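Local coordinates for putative regulatory protein (Streptomyces coelicolor A3, PDB 2PZ9), which probably binds DNA through an N-terminal helix-turn-helix domain and regulates transcription, as a putative regulator of the TetR family, at the interface of chains A and B. Residues are numbered along the deposited sequence; one frame, centred on the assembly and turned at random. Chains: chain A/B, Putative regulatory protein.

Contact 1: the interface of chains A and B. Residues chain A 184-185, 187-188, 192; chain B 140, 143-144, 147.
Side chains of helix 139-155 of chain B lie across helix 183-192 of chain A, with a polar reach at one end and a tip-to-tip meeting at the other. B:Gln140 has CG anti to the carbonyl carbon (chi1 -70°) and bends at chi2, which swings its carboxamide toward the chain A backbone. B:Gln140 NE2 donates to the main-chain carbonyl O of A:Glu184 at 3.2 Å. The bond is nearly straight (164° at H) and the acceptor lies in the amide plane of the glutamine, but the donor stands above the carbonyl plane and not on a lone pair. The other amide atom, B:Gln140 OE1, rests 3.6 Å from the methyl CB of A:Ala188.

A:Glu184 takes the crowded first torsion, CG between backbone N and carbonyl carbon (chi1 72°), and folds back so that A:Glu184 OE1 accepts from the backbone N of A:Ile185 at 3.1 Å, met from above the carboxylate plane. The side chains of A:Glu184 and B:Ile143 cross at about a right angle, A:Glu184 CG lying 4.1 Å from B:Ile143 CD1. At the far end A:Gln192, also bent at chi2, points its amide at B:Leu147 tip to tip, with A:Gln192 NE2 3.5 Å from the methyl B:Leu147 CD1. B:Ala144 flanks the same amide.

The patch is a mixed polar and apolar helix-helix crossing in the C-terminal regions of two TetR-family chains, running along the whole of A helix 183-192 and the first half of B 139-155.

Contact 2: the interface of chains A and B. Residues chain A 179, 189, 192-195, 200-201, 204; chain B 164, 166-167.
One face of the A:Trp179 indole carries CD of A:Arg201, 3.4 Å above the ring plane and nearer the ring's edge than its centre. A:Trp179 CZ2 lies 3.4 Å from B:Asp167 OD1, with ring and carboxylate nearly perpendicular (87°). The A:Arg201 guanidinium, by contrast, lies nearly coplanar with that carboxylate (29° between planes) and grips it side-on: A:Arg201 NE donates to B:Asp167 OD1 at 2.7 Å and A:Arg201 NH2 to B:Asp167 OD2 at 2.8 Å, each on a syn lone pair. This is a bidentate salt bridge. A:Arg201 NH1 donates in plane to the main-chain O of A:Asp195 at 2.9 Å, which fixes the guanidinium's rotation. Bends at chi2 and chi3 bring the group round, while CB of A:Ala204 packs against the carboxylate carbon.

B:Asp164, CG anti to its backbone N (chi1 -158°), divides its oxygens. B:Asp164 OD2 accepts a hydrogen bond from A:Val194 N at 2.9 Å on a syn lone pair; OD1 accepts one from B:Val166 N, capping its own helix. B:Val166 CG1 packs 3.7 Å from A:Ala189 CB, and CG2 turns toward A:Gln192.

The site joins loop residue B:Asp164 and the N-terminal end of B helix 165-176 to A helices 178-181, 183-192 and 198-212 and the loop between the last two.

Contact 3: the interface of chains A and B. Residues chain A 125, 166, 169-171, 173-174, 177; chain B 177-179, 181-182, 185.
Helix 165-176 of chain A meets the short helix 178-181 and the start of helix 183-192 of chain B in the C-terminal region, the usual dimerisation surface of TetR-family regulators. A:Gln174 and B:Gln182 run antiparallel alongside one another, both bent at chi2, their amide planes 69° apart. NE2 of A:Gln174 donates to OE1 of B:Gln182 at 3.3 Å; the bond is bent (142° at H), with the donor above the carbonyl plane, so it is probably weak. The CD of B:Gln182 also lies 3.6 Å from CB of A:Asn173, whose ND2 is turned back to its own helix, A:Asn173 ND2 bonding A:Leu169 O at 2.9 Å.

B:Thr178 lies obliquely across the aliphatic part of A:Gln174. A:Ala170 is the apolar centre: A:Ala170 CB meets B:Trp179 CH2 at 3.6 Å and A:Ala170 CA meets B:Ile185 CD1 at 3.7 Å. B:Ile185, with CG1 anti to the carbonyl carbon (chi1 -56°), also presents CG1 obliquely to A:Leu169 CD2, at 4.0 Å. From helix 115-127, A:Arg125 extends from CG to NE and brings its guanidinium beside the carbonyl of B:Gly181.

The contact thus packs A helix 165-176, with A:Arg125 at its margin, onto B helix 178-181, the linking B:Gln182 and the start of B helix 183-192.

Contact 1: the interface of chains A and B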
# COMPACT_ATOMS: atom_id res chain seq x y z
N GLU A 184 -2.16 1.83 10.59
CA GLU A 184 -2.71 1.26 11.82
C GLU A 184 -1.57 0.81 12.77
O GLU A 184 -1.50 1.30 13.88
CB GLU A 184 -3.70 0.12 11.52
CG GLU A 184 -3.11 -1.21 10.99
CD GLU A 184 -2.28 -1.05 9.72
OE1 GLU A 184 -1.15 -1.60 9.68
OE2 GLU A 184 -2.74 -0.38 8.77
N ILE A 185 -0.67 -0.06 12.31
CA ILE A 185 0.56 -0.41 13.05
C ILE A 185 1.40 0.85 13.30
O ILE A 185 1.93 1.03 14.41
CB ILE A 185 1.43 -1.49 12.31
CG1 ILE A 185 0.62 -2.76 12.02
CG2 ILE A 185 2.69 -1.85 13.11
CD1 ILE A 185 1.20 -3.64 10.88
N ALA A 187 0.36 3.71 13.89
CA ALA A 187 -0.24 4.31 15.09
C ALA A 187 0.27 3.64 16.39
O ALA A 187 0.75 4.34 17.30
CB ALA A 187 -1.77 4.30 15.02
N ALA A 188 0.21 2.31 16.43
CA ALA A 188 0.67 1.52 17.59
C ALA A 188 2.15 1.73 17.84
O ALA A 188 2.60 1.70 18.97
CB ALA A 188 0.37 0.03 17.39
N GLN A 192 4.87 1.95 21.36
CA GLN A 192 5.16 0.52 21.36
C GLN A 192 6.57 0.22 20.81
O GLN A 192 7.03 -0.93 20.84
CB GLN A 192 4.10 -0.25 20.56
CG GLN A 192 2.90 -0.74 21.38
CD GLN A 192 2.98 -2.23 21.80
OE1 GLN A 192 4.04 -2.75 22.16
NE2 GLN A 192 1.84 -2.90 21.77
N GLN B 140 -6.28 -2.77 16.70
CA GLN B 140 -5.25 -2.43 17.69
C GLN B 140 -4.99 -3.53 18.71
O GLN B 140 -3.84 -3.82 19.08
CB GLN B 140 -5.65 -1.13 18.41
CG GLN B 140 -5.57 0.12 17.54
CD GLN B 140 -4.16 0.39 17.01
OE1 GLN B 140 -3.18 0.34 17.75
NE2 GLN B 140 -4.06 0.68 15.71
N ILE B 143 -3.17 -6.53 17.09
CA ILE B 143 -1.81 -6.01 16.91
C ILE B 143 -1.01 -6.02 18.22
O ILE B 143 0.06 -6.62 18.29
CB ILE B 143 -1.82 -4.57 16.33
CG1 ILE B 143 -2.31 -4.56 14.88
CG2 ILE B 143 -0.43 -3.89 16.44
CD1 ILE B 143 -2.95 -3.27 14.50
N ALA B 144 -1.52 -5.37 19.26
CA ALA B 144 -0.88 -5.43 20.57
C ALA B 144 -0.60 -6.88 20.96
O ALA B 144 0.45 -7.18 21.55
CB ALA B 144 -1.71 -4.75 21.62
N LEU B 147 2.36 -8.35 18.70
CA LEU B 147 3.63 -7.80 19.13
C LEU B 147 4.07 -8.53 20.38
O LEU B 147 5.25 -8.81 20.56
CB LEU B 147 3.54 -6.30 19.38
CG LEU B 147 3.25 -5.44 18.15
CD1 LEU B 147 2.89 -4.01 18.56
CD2 LEU B 147 4.42 -5.45 17.17

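Contact 2: the interface of chains A and B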
# COMPACT_ATOMS: atom_id res chain seq x y z
N TRP A 179 5.60 2.21 6.00
CA TRP A 179 5.02 3.05 7.06
C TRP A 179 3.91 3.97 6.57
O TRP A 179 2.98 4.31 7.32
CB TRP A 179 6.11 3.81 7.80
CG TRP A 179 6.92 2.84 8.58
CD1 TRP A 179 8.18 2.39 8.29
CD2 TRP A 179 6.49 2.12 9.75
NE1 TRP A 179 8.58 1.45 9.22
CE2 TRP A 179 7.56 1.26 10.12
CE3 TRP A 179 5.31 2.13 10.52
CZ2 TRP A 179 7.48 0.43 11.23
CZ3 TRP A 179 5.24 1.31 11.61
CH2 TRP A 179 6.32 0.47 11.96
N ALA A 189 2.88 1.95 16.75
CA ALA A 189 4.32 2.17 16.78
C ALA A 189 4.65 3.30 17.74
O ALA A 189 5.75 3.33 18.29
CB ALA A 189 4.84 2.49 15.38
N GLN A 192 4.87 1.95 21.36
CA GLN A 192 5.16 0.52 21.36
C GLN A 192 6.57 0.22 20.81
O GLN A 192 7.03 -0.93 20.84
CB GLN A 192 4.10 -0.25 20.56
CG GLN A 192 2.90 -0.74 21.38
CD GLN A 192 2.98 -2.23 21.80
OE1 GLN A 192 4.04 -2.75 22.16
NE2 GLN A 192 1.84 -2.90 21.77
N ALA A 193 7.26 1.25 20.30
CA ALA A 193 8.60 1.06 19.73
C ALA A 193 9.64 1.32 20.79
O ALA A 193 9.51 2.29 21.54
CB ALA A 193 8.81 1.96 18.55
N VAL A 194 10.67 0.48 20.85
CA VAL A 194 11.79 0.70 21.76
C VAL A 194 12.47 2.04 21.45
O VAL A 194 12.73 2.81 22.36
CB VAL A 194 12.84 -0.41 21.70
CG1 VAL A 194 13.91 -0.20 22.74
CG2 VAL A 194 12.20 -1.76 21.88
N ASP A 195 12.74 2.31 20.18
CA ASP A 195 13.33 3.57 19.75
C ASP A 195 12.37 4.23 18.75
O ASP A 195 12.34 3.85 17.58
CB ASP A 195 14.70 3.29 19.11
CG ASP A 195 15.38 4.54 18.54
OD1 ASP A 195 14.72 5.58 18.31
OD2 ASP A 195 16.61 4.46 18.31
N ALA A 200 15.22 4.93 13.16
CA ALA A 200 15.11 3.54 13.60
C ALA A 200 14.23 2.68 12.65
O ALA A 200 14.59 1.53 12.34
CB ALA A 200 14.61 3.45 15.07
N ARG A 201 13.09 3.24 12.20
CA ARG A 201 12.25 2.59 11.18
C ARG A 201 13.09 2.37 9.93
O ARG A 201 13.01 1.32 9.28
CB ARG A 201 10.99 3.41 10.79
CG ARG A 201 10.11 3.97 11.95
CD ARG A 201 9.37 2.91 12.79
NE ARG A 201 10.29 1.96 13.42
CZ ARG A 201 10.86 2.11 14.62
NH1 ARG A 201 10.60 3.19 15.36
NH2 ARG A 201 11.70 1.17 15.09
N ALA A 204 15.74 -0.53 10.21
CA ALA A 204 15.11 -1.83 10.17
C ALA A 204 14.90 -2.14 8.71
O ALA A 204 15.29 -3.18 8.21
CB ALA A 204 13.78 -1.80 10.92
N ASP B 164 13.05 -4.86 16.30
CA ASP B 164 11.89 -4.41 17.03
C ASP B 164 10.66 -5.12 16.47
O ASP B 164 10.38 -5.06 15.28
CB ASP B 164 11.71 -2.91 16.95
CG ASP B 164 10.86 -2.37 18.08
OD1 ASP B 164 9.69 -2.78 18.25
OD2 ASP B 164 11.40 -1.50 18.79
N VAL B 166 7.71 -4.27 16.49
CA VAL B 166 7.01 -3.24 15.73
C VAL B 166 7.43 -3.26 14.25
O VAL B 166 6.59 -3.27 13.36
CB VAL B 166 7.20 -1.84 16.40
CG1 VAL B 166 6.68 -0.72 15.53
CG2 VAL B 166 6.47 -1.79 17.72
N ASP B 167 8.74 -3.28 14.00
CA ASP B 167 9.23 -3.31 12.63
C ASP B 167 8.91 -4.65 11.94
O ASP B 167 8.54 -4.67 10.75
CB ASP B 167 10.74 -2.99 12.58
CG ASP B 167 11.07 -1.55 13.04
OD1 ASP B 167 10.52 -0.59 12.45
OD2 ASP B 167 11.88 -1.38 13.99

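Contact 3: the interface of chains A and B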
# COMPACT_ATOMS: atom_id res chain seq x y z
N ARG A 125 -4.69 5.31 -7.92
CA ARG A 125 -4.78 3.88 -8.21
C ARG A 125 -6.22 3.40 -8.11
O ARG A 125 -6.74 2.77 -9.03
CB ARG A 125 -3.89 3.06 -7.30
CG ARG A 125 -2.50 3.63 -7.20
CD ARG A 125 -1.51 2.62 -6.75
NE ARG A 125 -0.38 3.29 -6.13
CZ ARG A 125 0.79 2.72 -5.86
NH1 ARG A 125 1.02 1.44 -6.17
NH2 ARG A 125 1.75 3.43 -5.28
N VAL A 166 11.42 -8.94 -11.80
CA VAL A 166 10.04 -8.53 -11.54
C VAL A 166 9.72 -8.59 -10.05
O VAL A 166 9.19 -7.62 -9.49
CB VAL A 166 9.05 -9.39 -12.41
CG1 VAL A 166 7.62 -9.15 -12.02
CG2 VAL A 166 9.22 -9.05 -13.87
N LEU A 169 12.11 -5.93 -7.90
CA LEU A 169 11.67 -4.55 -8.03
C LEU A 169 10.41 -4.27 -7.19
O LEU A 169 10.42 -3.39 -6.32
CB LEU A 169 11.43 -4.21 -9.49
CG LEU A 169 11.05 -2.76 -9.76
CD1 LEU A 169 12.26 -1.89 -9.55
CD2 LEU A 169 10.43 -2.56 -11.15
N ALA A 170 9.35 -5.03 -7.45
CA ALA A 170 8.08 -4.93 -6.73
C ALA A 170 8.24 -4.95 -5.21
O ALA A 170 7.79 -4.04 -4.52
CB ALA A 170 7.16 -6.03 -7.17
N LEU A 171 8.88 -6.01 -4.73
CA LEU A 171 9.16 -6.18 -3.31
C LEU A 171 9.83 -4.96 -2.67
O LEU A 171 9.32 -4.39 -1.69
CB LEU A 171 10.04 -7.41 -3.06
CG LEU A 171 9.35 -8.76 -3.37
CD1 LEU A 171 10.39 -9.87 -3.57
CD2 LEU A 171 8.27 -9.13 -2.32
N ASN A 173 10.22 -1.80 -3.66
CA ASN A 173 9.21 -0.77 -3.63
C ASN A 173 8.14 -0.89 -2.53
O ASN A 173 7.79 0.12 -1.90
CB ASN A 173 8.54 -0.73 -4.97
CG ASN A 173 9.31 0.06 -5.94
OD1 ASN A 173 9.02 1.23 -6.14
ND2 ASN A 173 10.34 -0.54 -6.53
N GLN A 174 7.62 -2.09 -2.33
CA GLN A 174 6.63 -2.33 -1.27
C GLN A 174 7.19 -1.99 0.08
O GLN A 174 6.71 -1.08 0.72
CB GLN A 174 6.16 -3.77 -1.23
CG GLN A 174 4.86 -3.96 -1.86
CD GLN A 174 3.72 -3.18 -1.23
OE1 GLN A 174 3.35 -3.43 -0.09
NE2 GLN A 174 3.13 -2.29 -2.00
N MSE A 177 7.57 1.51 1.28
CA MSE A 177 6.43 2.31 1.66
C MSE A 177 5.65 1.66 2.77
O MSE A 177 4.46 1.91 2.95
CB MSE A 177 5.58 2.61 0.47
CG MSE A 177 6.27 3.53 -0.50
SE MSE A 177 5.52 2.81 -2.14
CE MSE A 177 6.97 3.24 -3.75
N MSE B 177 1.34 -7.66 0.90
CA MSE B 177 0.39 -7.02 0.01
C MSE B 177 1.09 -6.32 -1.12
O MSE B 177 0.57 -5.39 -1.72
CB MSE B 177 -0.51 -6.11 0.77
CG MSE B 177 -1.44 -6.86 1.68
SE MSE B 177 -1.55 -5.56 3.11
CE MSE B 177 -2.01 -6.67 4.97
N THR B 178 2.27 -6.84 -1.41
CA THR B 178 3.15 -6.42 -2.48
C THR B 178 2.50 -6.26 -3.86
O THR B 178 2.78 -5.30 -4.56
CB THR B 178 4.34 -7.39 -2.53
OG1 THR B 178 5.41 -6.81 -3.26
CG2 THR B 178 3.94 -8.67 -3.19
N TRP B 179 1.62 -7.19 -4.23
CA TRP B 179 1.02 -7.22 -5.58
C TRP B 179 -0.30 -6.46 -5.68
O TRP B 179 -0.64 -5.92 -6.74
CB TRP B 179 0.90 -8.66 -6.08
CG TRP B 179 2.26 -9.19 -6.32
CD1 TRP B 179 2.96 -10.08 -5.55
CD2 TRP B 179 3.16 -8.78 -7.38
NE1 TRP B 179 4.23 -10.29 -6.08
CE2 TRP B 179 4.37 -9.50 -7.19
CE3 TRP B 179 3.05 -7.90 -8.47
CZ2 TRP B 179 5.45 -9.36 -8.06
CZ3 TRP B 179 4.11 -7.77 -9.31
CH2 TRP B 179 5.30 -8.49 -9.11
N GLY B 181 -0.42 -3.83 -3.54
CA GLY B 181 0.17 -2.50 -3.41
C GLY B 181 1.01 -1.95 -4.56
O GLY B 181 1.32 -0.76 -4.58
N GLN B 182 1.41 -2.80 -5.52
CA GLN B 182 2.21 -2.36 -6.70
C GLN B 182 1.53 -2.74 -8.03
O GLN B 182 2.05 -3.61 -8.74
CB GLN B 182 3.62 -2.99 -6.68
CG GLN B 182 4.45 -2.78 -5.41
CD GLN B 182 4.96 -1.35 -5.25
OE1 GLN B 182 5.17 -0.90 -4.14
NE2 GLN B 182 5.16 -0.63 -6.37
N ILE B 185 3.79 -2.09 -11.54
CA ILE B 185 4.70 -3.22 -11.76
C ILE B 185 3.90 -4.51 -12.00
O ILE B 185 4.26 -5.30 -12.89
CB ILE B 185 5.69 -3.44 -10.56
CG1 ILE B 185 6.50 -2.16 -10.27
CG2 ILE B 185 6.66 -4.61 -10.81
CD1 ILE B 185 7.11 -2.10 -8.84

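Contacts 1 and 2 lie side by side, their C-alpha centres about 10 Å apart, and share A:Gln192: its amide serves the first while its backbone end borders the second. The C-alpha centre of contact 3 is about 23 Å from that of contact 1 and about 22 Å from that of contact 2. Helix 183-192 serves all three; helices 165-176 and 178-181 serve contacts 2 and 3 from opposite chains, so Val166 and Trp179 recur there, as Ile185 does in contacts 1 and 3. Each contact has a two-fold twin. Together they form one extended C-terminal interface, consistent with TetR-family dimers, although the assembly alone does not prove it.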